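Local coordinates for packaging protein UL32 (Human herpesvirus 8 type M, PDB 6XF9) that is required for herpesviral genome packaging, forms a pentameric zinc-binding ring, and probably directs newly made capsids to nuclear replication compartments, at residues D[24-29]-D[277-282]; D[156-161]-D[422-427]; D[79-84]-D[383-388]; D[216-221]-D[388-393]. All coordinates share one frame; numbering follows the deposited sequence.

Contact 1 (D[24-29]-D[277-282]); sequences SLLPEH and PCLMHP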
loop_
_atom_site.group_PDB
_atom_site.type_symbol
_atom_site.label_atom_id
_atom_site.label_comp_id
_atom_site.label_asym_id
_atom_site.label_seq_id
_atom_site.Cartn_x
_atom_site.Cartn_y
_atom_site.Cartn_z
ATOM N N SER D 24 10.754 -32.589 -32.398
ATOM C CA SER D 24 10.565 -31.177 -32.092
ATOM C C SER D 24 9.172 -30.664 -32.457
ATOM O O SER D 24 8.941 -29.447 -32.448
ATOM C CB SER D 24 11.640 -30.358 -32.802
ATOM O OG SER D 24 12.912 -30.698 -32.277
ATOM N N LEU D 25 8.236 -31.556 -32.751
ATOM C CA LEU D 25 6.849 -31.190 -32.954
ATOM C C LEU D 25 6.096 -31.436 -31.652
ATOM O O LEU D 25 6.512 -32.241 -30.815
ATOM C CB LEU D 25 6.224 -32.019 -34.073
ATOM C CG LEU D 25 6.804 -31.884 -35.478
ATOM C CD1 LEU D 25 6.373 -33.085 -36.348
ATOM C CD2 LEU D 25 6.451 -30.589 -36.136
ATOM N N LEU D 26 5.000 -30.718 -31.469
ATOM C CA LEU D 26 4.179 -30.887 -30.273
ATOM C C LEU D 26 3.208 -32.064 -30.422
ATOM O O LEU D 26 2.886 -32.472 -31.539
ATOM C CB LEU D 26 3.418 -29.598 -29.995
ATOM C CG LEU D 26 4.274 -28.488 -29.417
ATOM C CD1 LEU D 26 3.500 -27.212 -29.470
ATOM C CD2 LEU D 26 4.593 -28.841 -27.974
ATOM N N PRO D 27 2.726 -32.630 -29.305
ATOM C CA PRO D 27 1.735 -33.719 -29.390
ATOM C C PRO D 27 0.417 -33.261 -30.013
ATOM O O PRO D 27 -0.052 -32.145 -29.765
ATOM C CB PRO D 27 1.537 -34.132 -27.926
ATOM C CG PRO D 27 2.763 -33.695 -27.220
ATOM C CD PRO D 27 3.239 -32.457 -27.934
ATOM N N GLU D 28 -0.194 -34.155 -30.816
ATOM C CA GLU D 28 -1.402 -33.790 -31.565
ATOM C C GLU D 28 -2.572 -33.512 -30.626
ATOM O O GLU D 28 -3.243 -32.476 -30.737
ATOM C CB GLU D 28 -1.763 -34.895 -32.564
ATOM N N HIS D 29 -2.823 -34.420 -29.686
ATOM C CA HIS D 29 -3.930 -34.303 -28.739
ATOM C C HIS D 29 -3.323 -34.574 -27.371
ATOM O O HIS D 29 -3.467 -35.673 -26.813
ATOM C CB HIS D 29 -5.072 -35.260 -29.097
ATOM C CG HIS D 29 -5.591 -35.090 -30.499
ATOM N ND1 HIS D 29 -6.295 -33.974 -30.908
ATOM C CD2 HIS D 29 -5.532 -35.907 -31.579
ATOM C CE1 HIS D 29 -6.638 -34.106 -32.179
ATOM N NE2 HIS D 29 -6.189 -35.271 -32.609
ATOM N N PRO D 277 8.257 -27.543 -36.143
ATOM C CA PRO D 277 9.241 -27.989 -35.151
ATOM C C PRO D 277 9.509 -26.875 -34.149
ATOM O O PRO D 277 10.658 -26.500 -33.895
ATOM C CB PRO D 277 10.464 -28.320 -36.009
ATOM C CG PRO D 277 10.351 -27.393 -37.177
ATOM C CD PRO D 277 8.891 -27.075 -37.387
ATOM N N CYS D 278 8.430 -26.327 -33.585
ATOM C CA CYS D 278 8.502 -25.126 -32.763
ATOM C C CYS D 278 9.221 -25.355 -31.446
ATOM O O CYS D 278 9.572 -24.376 -30.784
ATOM C CB CYS D 278 7.092 -24.583 -32.495
ATOM S SG CYS D 278 5.978 -25.746 -31.657
ATOM N N LEU D 279 9.467 -26.609 -31.057
ATOM C CA LEU D 279 10.245 -26.884 -29.858
ATOM C C LEU D 279 11.725 -26.649 -30.074
ATOM O O LEU D 279 12.523 -26.986 -29.191
ATOM C CB LEU D 279 9.995 -28.312 -29.371
ATOM C CG LEU D 279 8.557 -28.582 -28.940
ATOM C CD1 LEU D 279 8.351 -30.039 -28.541
ATOM C CD2 LEU D 279 8.175 -27.670 -27.790
ATOM N N MET D 280 12.105 -26.121 -31.242
ATOM C CA MET D 280 13.453 -25.635 -31.501
ATOM C C MET D 280 13.550 -24.115 -31.540
ATOM O O MET D 280 14.643 -23.583 -31.759
ATOM C CB MET D 280 13.978 -26.196 -32.821
ATOM C CG MET D 280 14.387 -27.632 -32.759
ATOM S SD MET D 280 14.612 -28.225 -34.429
ATOM C CE MET D 280 16.202 -27.536 -34.857
ATOM N N HIS D 281 12.463 -23.418 -31.326
ATOM C CA HIS D 281 12.260 -21.986 -31.339
ATOM C C HIS D 281 12.162 -21.482 -29.900
ATOM O O HIS D 281 11.769 -22.238 -29.005
ATOM C CB HIS D 281 10.968 -21.649 -32.085
ATOM C CG HIS D 281 10.855 -20.211 -32.460
ATOM N ND1 HIS D 281 10.457 -19.239 -31.568
ATOM C CD2 HIS D 281 11.070 -19.578 -33.639
ATOM C CE1 HIS D 281 10.468 -18.060 -32.173
ATOM N NE2 HIS D 281 10.835 -18.239 -33.431
ATOM N N PRO D 282 12.522 -20.225 -29.612
ATOM C CA PRO D 282 12.479 -19.755 -28.212
ATOM C C PRO D 282 11.101 -19.793 -27.542
ATOM O O PRO D 282 11.033 -19.928 -26.312
ATOM C CB PRO D 282 13.017 -18.322 -28.313
ATOM C CG PRO D 282 13.233 -18.045 -29.822
ATOM C CD PRO D 282 13.405 -19.383 -30.431
#
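L26 reaches the second segment with both methyls of its side chain. L26 CD1 lies 3.6 Å from C278 SG. L26 CD2 lies 3.8 Å from L279 CD2. The two leucine side chains cross at about a right angle, and their CD2 methyls touch. SG of C278 is tucked between its own backbone N and carbonyl carbon (chi1 59°). The L25 side chain sets out away from 277-282 and curls back, and L25 CD2 stops 3.5 Å from P277 N.

The polar centre is the S24 carbonyl. L279 N gives a fairly straight hydrogen bond to S24 O at 3.2 Å (159° at the hydrogen), in the carbonyl plane. P277 CA adds a CA-H...O contact of 3.1 Å to S24 O. S24 OG lies 3.4 Å from M280 CG, but its hydrogen bond goes to L20 O.

L26 pairs through its backbone with D272, in the short antiparallel sheet of strands 26-27 and 271-272. The 3-10 turn 278-280 follows a few residues later and meets the chain just ahead of strand 26-27. W89, I42 and W232 come from three helices and touch M280, L279 and P277, respectively. The junction is therefore buried and mostly apolar, with the S24 carbonyl satisfied by one main-chain N-H and one weak C-H donor.

Contact 2 (D[156-161]-D[422-427]); sequences SEFIRG and VFLFKG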
loop_
_atom_site.group_PDB
_atom_site.type_symbol
_atom_site.label_atom_id
_atom_site.label_comp_id
_atom_site.label_asym_id
_atom_site.label_seq_id
_atom_site.Cartn_x
_atom_site.Cartn_y
_atom_site.Cartn_z
ATOM N N SER D 156 15.179 -20.043 -17.202
ATOM C CA SER D 156 14.609 -21.389 -17.242
ATOM C C SER D 156 13.142 -21.389 -16.824
ATOM O O SER D 156 12.291 -21.995 -17.490
ATOM C CB SER D 156 15.395 -22.316 -16.306
ATOM O OG SER D 156 16.746 -22.458 -16.687
ATOM N N GLU D 157 12.823 -20.701 -15.719
ATOM C CA GLU D 157 11.452 -20.711 -15.208
ATOM C C GLU D 157 10.483 -20.166 -16.244
ATOM O O GLU D 157 9.476 -20.811 -16.569
ATOM C CB GLU D 157 11.356 -19.910 -13.910
ATOM C CG GLU D 157 12.137 -20.552 -12.789
ATOM C CD GLU D 157 11.548 -21.904 -12.391
ATOM O OE1 GLU D 157 10.388 -21.918 -11.890
ATOM O OE2 GLU D 157 12.238 -22.942 -12.594
ATOM N N PHE D 158 10.778 -18.987 -16.799
ATOM C CA PHE D 158 9.812 -18.417 -17.732
ATOM C C PHE D 158 9.807 -19.125 -19.079
ATOM O O PHE D 158 8.810 -19.057 -19.791
ATOM C CB PHE D 158 10.051 -16.937 -17.914
ATOM C CG PHE D 158 9.492 -16.118 -16.813
ATOM C CD1 PHE D 158 10.065 -16.156 -15.557
ATOM C CD2 PHE D 158 8.361 -15.325 -17.024
ATOM C CE1 PHE D 158 9.540 -15.383 -14.512
ATOM C CE2 PHE D 158 7.828 -14.554 -16.000
ATOM C CZ PHE D 158 8.420 -14.581 -14.738
ATOM N N ILE D 159 10.905 -19.742 -19.502
ATOM C CA ILE D 159 10.788 -20.564 -20.699
ATOM C C ILE D 159 9.952 -21.794 -20.398
ATOM O O ILE D 159 9.116 -22.202 -21.212
ATOM C CB ILE D 159 12.160 -20.920 -21.284
ATOM C CG1 ILE D 159 12.792 -19.650 -21.839
ATOM C CG2 ILE D 159 11.989 -21.932 -22.401
ATOM C CD1 ILE D 159 14.227 -19.768 -22.110
ATOM N N ARG D 160 10.159 -22.404 -19.222
ATOM C CA ARG D 160 9.343 -23.551 -18.828
ATOM C C ARG D 160 7.860 -23.175 -18.749
ATOM O O ARG D 160 6.993 -24.001 -19.056
ATOM C CB ARG D 160 9.830 -24.111 -17.489
ATOM C CG ARG D 160 9.441 -25.565 -17.308
ATOM C CD ARG D 160 10.044 -26.224 -16.059
ATOM N NE ARG D 160 9.473 -25.685 -14.832
ATOM C CZ ARG D 160 10.134 -24.937 -13.958
ATOM N NH1 ARG D 160 11.417 -24.651 -14.157
ATOM N NH2 ARG D 160 9.510 -24.483 -12.874
ATOM N N GLY D 161 7.549 -21.946 -18.330
ATOM C CA GLY D 161 6.171 -21.476 -18.384
ATOM C C GLY D 161 5.597 -21.503 -19.790
ATOM O O GLY D 161 4.462 -21.924 -20.003
ATOM N N VAL D 422 14.070 -9.922 -21.740
ATOM C CA VAL D 422 13.387 -10.242 -22.987
ATOM C C VAL D 422 12.675 -11.584 -22.873
ATOM O O VAL D 422 11.540 -11.742 -23.346
ATOM C CB VAL D 422 14.393 -10.216 -24.149
ATOM C CG1 VAL D 422 13.789 -10.827 -25.396
ATOM C CG2 VAL D 422 14.850 -8.786 -24.391
ATOM N N PHE D 423 13.310 -12.568 -22.222
ATOM C CA PHE D 423 12.674 -13.877 -22.051
ATOM C C PHE D 423 11.535 -13.843 -21.048
ATOM O O PHE D 423 10.575 -14.612 -21.174
ATOM C CB PHE D 423 13.709 -14.911 -21.638
ATOM C CG PHE D 423 14.415 -15.494 -22.796
ATOM C CD1 PHE D 423 13.768 -16.393 -23.612
ATOM C CD2 PHE D 423 15.680 -15.082 -23.129
ATOM C CE1 PHE D 423 14.386 -16.909 -24.720
ATOM C CE2 PHE D 423 16.304 -15.597 -24.249
ATOM C CZ PHE D 423 15.652 -16.513 -25.040
ATOM N N LEU D 424 11.655 -13.024 -20.009
ATOM C CA LEU D 424 10.537 -12.828 -19.098
ATOM C C LEU D 424 9.324 -12.261 -19.838
ATOM O O LEU D 424 8.215 -12.799 -19.735
ATOM C CB LEU D 424 10.990 -11.927 -17.946
ATOM C CG LEU D 424 11.544 -12.709 -16.733
ATOM C CD1 LEU D 424 12.544 -13.796 -17.092
ATOM C CD2 LEU D 424 12.184 -11.766 -15.737
ATOM N N PHE D 425 9.536 -11.231 -20.669
ATOM C CA PHE D 425 8.437 -10.612 -21.414
ATOM C C PHE D 425 7.797 -11.591 -22.397
ATOM O O PHE D 425 6.575 -11.762 -22.409
ATOM C CB PHE D 425 8.948 -9.371 -22.139
ATOM C CG PHE D 425 7.917 -8.700 -23.003
ATOM C CD1 PHE D 425 7.027 -7.787 -22.468
ATOM C CD2 PHE D 425 7.864 -8.954 -24.358
ATOM C CE1 PHE D 425 6.090 -7.157 -23.266
ATOM C CE2 PHE D 425 6.939 -8.328 -25.167
ATOM C CZ PHE D 425 6.046 -7.426 -24.616
ATOM N N LYS D 426 8.596 -12.260 -23.226
ATOM C CA LYS D 426 8.011 -13.277 -24.097
ATOM C C LYS D 426 7.238 -14.312 -23.284
ATOM O O LYS D 426 6.315 -14.958 -23.801
ATOM C CB LYS D 426 9.098 -13.943 -24.945
ATOM C CG LYS D 426 9.769 -12.994 -25.922
ATOM C CD LYS D 426 8.746 -12.168 -26.701
ATOM C CE LYS D 426 8.303 -12.902 -27.936
ATOM N NZ LYS D 426 7.089 -12.315 -28.543
ATOM N N GLY D 427 7.641 -14.524 -22.029
ATOM C CA GLY D 427 6.945 -15.480 -21.182
ATOM C C GLY D 427 5.580 -14.999 -20.733
ATOM O O GLY D 427 4.612 -15.764 -20.733
#
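The F158 ring has L424 over one face. L424 CG stands 3.8 Å from the F158 ring centroid and only 6° off the ring normal, which makes a well-centred CH-pi contact. L424 CD1 is 3.8 Å from F158 CD1. At the edge of the ring, near its plane, lies CA of G427. The F423 ring meets I159 instead, with I159 CD1 3.7 Å from F423 CD1. F423 also makes an edge-to-face contact with H87.

F158 starts toward the other helix, with CG anti to its carbonyl carbon (chi1 -80°). This sends the ring across the gap, where F158 CD2 also lies 3.7 Å from L424 O.

This is helix-helix packing between helix 145-164 and helix 416-430, which join distant parts of the sequence. The local axes run nearly parallel, at 25°, and approach to 8.6 Å. The CA atoms of F158 and G427 are 5.4 Å apart. G427 has no side chain, so the ring edge can lie against its backbone. I441 of helix 435-451 touches both F158 and L424.

The charged groups lie off this interface. E157 and R160 do not touch 422-427; R160 grips E157 end-on with NH1 and NH2. The salt bridge from R160 NH1 to E157 OE2 is very short, at 2.5 Å. K426 carries its end off to a salt bridge with D370.

Contact 3 (D[79-84]-D[383-388]); sequences CFFCLY and DVLFRL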
loop_
_atom_site.group_PDB
_atom_site.type_symbol
_atom_site.label_atom_id
_atom_site.label_comp_id
_atom_site.label_asym_id
_atom_site.label_seq_id
_atom_site.Cartn_x
_atom_site.Cartn_y
_atom_site.Cartn_z
ATOM N N CYS D 79 30.809 -22.271 -31.694
ATOM C CA CYS D 79 30.474 -21.348 -30.620
ATOM C C CYS D 79 30.556 -19.891 -31.083
ATOM O O CYS D 79 29.629 -19.111 -30.857
ATOM C CB CYS D 79 31.376 -21.609 -29.419
ATOM S SG CYS D 79 31.042 -23.215 -28.676
ATOM N N PHE D 80 31.628 -19.509 -31.768
ATOM C CA PHE D 80 31.739 -18.118 -32.209
ATOM C C PHE D 80 30.561 -17.729 -33.092
ATOM O O PHE D 80 30.043 -16.614 -32.991
ATOM C CB PHE D 80 33.057 -17.909 -32.951
ATOM C CG PHE D 80 33.327 -16.489 -33.336
ATOM C CD1 PHE D 80 33.878 -15.605 -32.431
ATOM C CD2 PHE D 80 33.065 -16.051 -34.606
ATOM C CE1 PHE D 80 34.140 -14.290 -32.790
ATOM C CE2 PHE D 80 33.329 -14.740 -34.979
ATOM C CZ PHE D 80 33.866 -13.858 -34.071
ATOM N N PHE D 81 30.133 -18.632 -33.973
ATOM C CA PHE D 81 29.024 -18.327 -34.867
ATOM C C PHE D 81 27.735 -18.138 -34.092
ATOM O O PHE D 81 26.968 -17.206 -34.358
ATOM C CB PHE D 81 28.866 -19.448 -35.899
ATOM C CG PHE D 81 29.659 -19.231 -37.158
ATOM C CD1 PHE D 81 31.028 -19.022 -37.106
ATOM C CD2 PHE D 81 29.041 -19.303 -38.399
ATOM C CE1 PHE D 81 31.760 -18.823 -38.258
ATOM C CE2 PHE D 81 29.780 -19.112 -39.559
ATOM C CZ PHE D 81 31.143 -18.875 -39.479
ATOM N N CYS D 82 27.484 -19.010 -33.121
ATOM C CA CYS D 82 26.270 -18.896 -32.321
ATOM C C CYS D 82 26.233 -17.564 -31.584
ATOM O O CYS D 82 25.201 -16.892 -31.550
ATOM C CB CYS D 82 26.212 -20.053 -31.333
ATOM S SG CYS D 82 25.923 -21.654 -32.102
ATOM N N LEU D 83 27.366 -17.166 -31.009
ATOM C CA LEU D 83 27.486 -15.896 -30.310
ATOM C C LEU D 83 27.067 -14.725 -31.189
ATOM O O LEU D 83 26.578 -13.707 -30.685
ATOM C CB LEU D 83 28.931 -15.738 -29.846
ATOM C CG LEU D 83 29.287 -14.569 -28.954
ATOM C CD1 LEU D 83 28.386 -14.627 -27.748
ATOM C CD2 LEU D 83 30.758 -14.652 -28.551
ATOM N N TYR D 84 27.250 -14.849 -32.504
ATOM C CA TYR D 84 26.919 -13.800 -33.459
ATOM C C TYR D 84 25.723 -14.182 -34.319
ATOM O O TYR D 84 25.552 -13.677 -35.425
ATOM C CB TYR D 84 28.137 -13.464 -34.317
ATOM C CG TYR D 84 29.143 -12.687 -33.535
ATOM C CD1 TYR D 84 30.058 -13.322 -32.742
ATOM C CD2 TYR D 84 29.134 -11.309 -33.534
ATOM C CE1 TYR D 84 30.970 -12.591 -31.985
ATOM C CE2 TYR D 84 30.031 -10.585 -32.786
ATOM C CZ TYR D 84 30.933 -11.235 -32.016
ATOM O OH TYR D 84 31.828 -10.525 -31.265
ATOM N N ASP D 383 28.178 -11.071 -41.822
ATOM C CA ASP D 383 29.511 -11.376 -42.322
ATOM C C ASP D 383 30.042 -12.668 -41.711
ATOM O O ASP D 383 30.477 -13.563 -42.436
ATOM C CB ASP D 383 30.443 -10.213 -42.021
ATOM C CG ASP D 383 29.938 -8.911 -42.604
ATOM O OD1 ASP D 383 29.455 -8.920 -43.758
ATOM O OD2 ASP D 383 30.004 -7.875 -41.910
ATOM N N VAL D 384 30.040 -12.780 -40.377
ATOM C CA VAL D 384 30.474 -14.019 -39.731
ATOM C C VAL D 384 29.691 -15.194 -40.276
ATOM O O VAL D 384 30.248 -16.245 -40.611
ATOM C CB VAL D 384 30.324 -13.933 -38.201
ATOM C CG1 VAL D 384 30.653 -15.259 -37.587
ATOM C CG2 VAL D 384 31.230 -12.869 -37.633
ATOM N N LEU D 385 28.379 -15.040 -40.367
ATOM C CA LEU D 385 27.551 -16.200 -40.638
ATOM C C LEU D 385 27.695 -16.664 -42.078
ATOM O O LEU D 385 27.627 -17.868 -42.351
ATOM C CB LEU D 385 26.094 -15.889 -40.323
ATOM C CG LEU D 385 25.718 -15.711 -38.855
ATOM C CD1 LEU D 385 24.186 -15.795 -38.742
ATOM C CD2 LEU D 385 26.420 -16.733 -37.941
ATOM N N PHE D 386 27.854 -15.729 -43.021
ATOM C CA PHE D 386 27.621 -16.067 -44.418
ATOM C C PHE D 386 28.752 -15.763 -45.382
ATOM O O PHE D 386 28.701 -16.253 -46.511
ATOM C CB PHE D 386 26.329 -15.396 -44.922
ATOM C CG PHE D 386 25.104 -16.190 -44.577
ATOM C CD1 PHE D 386 24.854 -17.398 -45.206
ATOM C CD2 PHE D 386 24.262 -15.783 -43.567
ATOM C CE1 PHE D 386 23.763 -18.165 -44.866
ATOM C CE2 PHE D 386 23.163 -16.535 -43.225
ATOM C CZ PHE D 386 22.913 -17.727 -43.877
ATOM N N ARG D 387 29.767 -15.014 -44.991
ATOM C CA ARG D 387 30.899 -14.787 -45.872
ATOM C C ARG D 387 31.961 -15.859 -45.690
ATOM O O ARG D 387 32.248 -16.299 -44.567
ATOM C CB ARG D 387 31.482 -13.402 -45.643
ATOM C CG ARG D 387 30.504 -12.362 -46.101
ATOM C CD ARG D 387 31.165 -11.106 -46.549
ATOM N NE ARG D 387 30.163 -10.243 -47.162
ATOM C CZ ARG D 387 29.763 -10.362 -48.424
ATOM N NH1 ARG D 387 30.286 -11.314 -49.189
ATOM N NH2 ARG D 387 28.853 -9.531 -48.921
ATOM N N LEU D 388 32.532 -16.282 -46.822
ATOM C CA LEU D 388 33.517 -17.348 -46.821
ATOM C C LEU D 388 34.806 -16.836 -46.193
ATOM O O LEU D 388 35.381 -15.859 -46.679
ATOM C CB LEU D 388 33.768 -17.810 -48.258
ATOM C CG LEU D 388 34.643 -19.063 -48.423
ATOM C CD1 LEU D 388 34.179 -19.859 -49.646
ATOM C CD2 LEU D 388 36.179 -18.747 -48.436
#
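D383 O is the best-held polar atom here, and two backbone N-H groups of its own segment grip it. R387 N bonds D383 O at 3.0 Å. F386 N bonds it too, weakly. This closes the last turn of helix 382-386, since R387 is the first residue to leave helical angles.

Between the segments the contact is made by side-chain packing. V384 is directed toward 79-84, and its CG1, anti to the backbone N (chi1 175°), reaches the F80 and F81 rings. V384 CG1 sits over one face of the F81 ring, 3.9 Å from the centroid and 16° off the normal, as a CH-pi contact offset toward the rim. V384 CG1 is also 3.8 Å from F80 CE2. F80 has its CG anti to the backbone N (chi1 -175°), and its side chain crosses that of V384 at about a right angle. The tip of the F81 ring presses close to the V384 carbonyl, with F81 CZ 3.0 Å from V384 O. L385 slides past F81 in the opposite direction, and L385 CD2 comes 3.7 Å from F81 CD2.

The last turns of helix 71-83 and helix 382-386 meet in a buried, aromatic-rich junction of the largely helical core. F213 of helix 207-213 touches F81 and V384 and adds a third element.

Y84 lays CD1 over the centre of the F80 ring, 4.0 Å above its plane. Its OH is hydrogen-bonded to T411 N. The Y84 backbone bonds S381, whose OG also bonds V384 N. F386 turns away from F81 and meets W5 edge-to-face.

Contact 4 (D[216-221]-D[388-393]); sequences ASRPTK and LPREQE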
loop_
_atom_site.group_PDB
_atom_site.type_symbol
_atom_site.label_atom_id
_atom_site.label_comp_id
_atom_site.label_asym_id
_atom_site.label_seq_id
_atom_site.Cartn_x
_atom_site.Cartn_y
_atom_site.Cartn_z
ATOM N N ALA D 216 34.346 -6.885 -49.809
ATOM C CA ALA D 216 33.450 -7.267 -50.901
ATOM C C ALA D 216 33.994 -8.444 -51.684
ATOM O O ALA D 216 33.221 -9.208 -52.285
ATOM C CB ALA D 216 33.224 -6.086 -51.851
ATOM N N SER D 217 35.315 -8.641 -51.626
ATOM C CA SER D 217 35.982 -9.740 -52.308
ATOM C C SER D 217 35.393 -11.085 -51.929
ATOM O O SER D 217 35.581 -12.052 -52.679
ATOM C CB SER D 217 37.489 -9.707 -52.016
ATOM O OG SER D 217 38.109 -10.887 -52.487
ATOM N N ARG D 218 34.662 -11.169 -50.786
ATOM C CA ARG D 218 34.322 -12.451 -50.181
ATOM C C ARG D 218 33.042 -12.983 -50.784
ATOM O O ARG D 218 32.049 -12.251 -50.873
ATOM C CB ARG D 218 34.137 -12.308 -48.682
ATOM C CG ARG D 218 35.388 -11.953 -47.919
ATOM C CD ARG D 218 36.201 -13.206 -47.721
ATOM N NE ARG D 218 37.131 -13.499 -48.793
ATOM C CZ ARG D 218 37.722 -14.677 -48.941
ATOM N NH1 ARG D 218 37.470 -15.661 -48.087
ATOM N NH2 ARG D 218 38.568 -14.870 -49.941
ATOM N N PRO D 219 33.034 -14.232 -51.217
ATOM C CA PRO D 219 31.786 -14.841 -51.662
ATOM C C PRO D 219 30.968 -15.267 -50.463
ATOM O O PRO D 219 31.494 -15.581 -49.392
ATOM C CB PRO D 219 32.246 -16.058 -52.479
ATOM C CG PRO D 219 33.741 -15.912 -52.613
ATOM C CD PRO D 219 34.176 -15.126 -51.425
ATOM N N THR D 220 29.662 -15.270 -50.666
ATOM C CA THR D 220 28.718 -15.684 -49.652
ATOM C C THR D 220 28.354 -17.153 -49.796
ATOM O O THR D 220 28.288 -17.697 -50.898
ATOM C CB THR D 220 27.479 -14.794 -49.706
ATOM O OG1 THR D 220 26.845 -14.924 -50.984
ATOM C CG2 THR D 220 27.867 -13.337 -49.478
ATOM N N LYS D 221 28.075 -17.773 -48.661
ATOM C CA LYS D 221 27.586 -19.137 -48.572
ATOM C C LYS D 221 26.114 -19.230 -48.973
ATOM O O LYS D 221 25.420 -18.216 -49.114
ATOM C CB LYS D 221 27.809 -19.633 -47.151
ATOM C CG LYS D 221 29.237 -19.444 -46.710
ATOM C CD LYS D 221 29.537 -20.255 -45.459
ATOM C CE LYS D 221 29.011 -19.571 -44.242
ATOM N NZ LYS D 221 29.695 -20.029 -43.010
ATOM N N LEU D 388 32.532 -16.282 -46.822
ATOM C CA LEU D 388 33.517 -17.348 -46.821
ATOM C C LEU D 388 34.806 -16.836 -46.193
ATOM O O LEU D 388 35.381 -15.859 -46.679
ATOM C CB LEU D 388 33.768 -17.810 -48.258
ATOM C CG LEU D 388 34.643 -19.063 -48.423
ATOM C CD1 LEU D 388 34.179 -19.859 -49.646
ATOM C CD2 LEU D 388 36.179 -18.747 -48.436
ATOM N N PRO D 389 35.325 -17.493 -45.170
ATOM C CA PRO D 389 36.482 -16.940 -44.464
ATOM C C PRO D 389 37.758 -17.032 -45.278
ATOM O O PRO D 389 37.974 -17.961 -46.059
ATOM C CB PRO D 389 36.576 -17.811 -43.210
ATOM C CG PRO D 389 35.938 -19.085 -43.583
ATOM C CD PRO D 389 34.851 -18.748 -44.576
ATOM N N ARG D 390 38.632 -16.062 -45.046
ATOM C CA ARG D 390 39.977 -16.122 -45.575
ATOM C C ARG D 390 40.759 -17.064 -44.681
ATOM O O ARG D 390 40.855 -16.822 -43.469
ATOM C CB ARG D 390 40.620 -14.746 -45.565
ATOM C CG ARG D 390 39.840 -13.676 -46.247
ATOM C CD ARG D 390 40.500 -12.345 -45.948
ATOM N NE ARG D 390 39.997 -11.341 -46.878
ATOM C CZ ARG D 390 38.955 -10.556 -46.642
ATOM N NH1 ARG D 390 38.352 -10.601 -45.463
ATOM N NH2 ARG D 390 38.551 -9.697 -47.567
ATOM N N GLU D 391 41.310 -18.132 -45.269
ATOM C CA GLU D 391 41.842 -19.218 -44.453
ATOM C C GLU D 391 43.075 -18.803 -43.658
ATOM O O GLU D 391 43.265 -19.296 -42.537
ATOM C CB GLU D 391 42.121 -20.449 -45.316
ATOM C CG GLU D 391 40.830 -21.232 -45.714
ATOM C CD GLU D 391 40.154 -22.026 -44.546
ATOM O OE1 GLU D 391 40.825 -22.325 -43.522
ATOM O OE2 GLU D 391 38.943 -22.359 -44.663
ATOM N N GLN D 392 43.904 -17.888 -44.164
ATOM C CA GLN D 392 45.071 -17.508 -43.358
ATOM C C GLN D 392 44.647 -16.784 -42.078
ATOM O O GLN D 392 45.160 -17.081 -40.991
ATOM C CB GLN D 392 46.048 -16.652 -44.175
ATOM N N GLU D 393 43.677 -15.862 -42.179
ATOM C CA GLU D 393 43.167 -15.158 -41.006
ATOM C C GLU D 393 42.220 -16.039 -40.196
ATOM O O GLU D 393 42.191 -15.967 -38.956
ATOM C CB GLU D 393 42.456 -13.872 -41.435
ATOM C CG GLU D 393 43.399 -12.750 -41.923
ATOM C CD GLU D 393 43.661 -12.778 -43.426
ATOM O OE1 GLU D 393 43.174 -13.705 -44.116
ATOM O OE2 GLU D 393 44.373 -11.871 -43.918
#
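R218 is bent at chi2 (-80°) and chi3 (89°), while R390 runs extended from CG to NE. The two chains cross obliquely, and their guanidinium planes are 27° apart. R390 CG lies over the centre of the R218 guanidinium, 3.6 Å from R218 CZ. P219 CD lies on the opposite face. In return, R218 CD sits over the R390 guanidinium.

R218 NH1 gives L388 O a short hydrogen bond of 2.5 Å. The donor stands above the carbonyl plane. The main chains also pair: L388 N bonds P219 O at 2.9 Å, nearly along the C=O axis. L388 CB packs 4.2 Å from P219 CD.

The two arginines are close like charges, with R218 NE 4.1 Å from R390 NE. Main-chain oxygens may offset this. R390 NH1 bonds C214 O and A211 O, at the end of helix 207-213. K221 N probably bonds F386 O, so 219-221 runs antiparallel to 386-388. R390 holds the N-cap position of helix 391-402. The arrangement is a short antiparallel pairing of 219-221 with 386-388, at the surface beside the N-terminus of helix 391-402.

How the contacts relate
Contacts 1, 2 and 3 are buried, while contact 4 lies at the surface, farther from the chain's centre. Contacts 3 and 4 are neighbours, about 12 Å apart between centres. They share L388, and the backbone of F386 ties one to the other. Contact 3 is apolar and aromatic. Contact 4 is built on main-chain carbonyls and two arginines. Contacts 1 and 2 lie on the other side of the chain's centre from these two. They touch where P282 packs on F423, with their centres about 17 Å apart. Contact 2 is purely helix against helix, whereas contact 1 sets a 3-10 turn against the loop and the start of a short strand, with one main-chain bond to the loop.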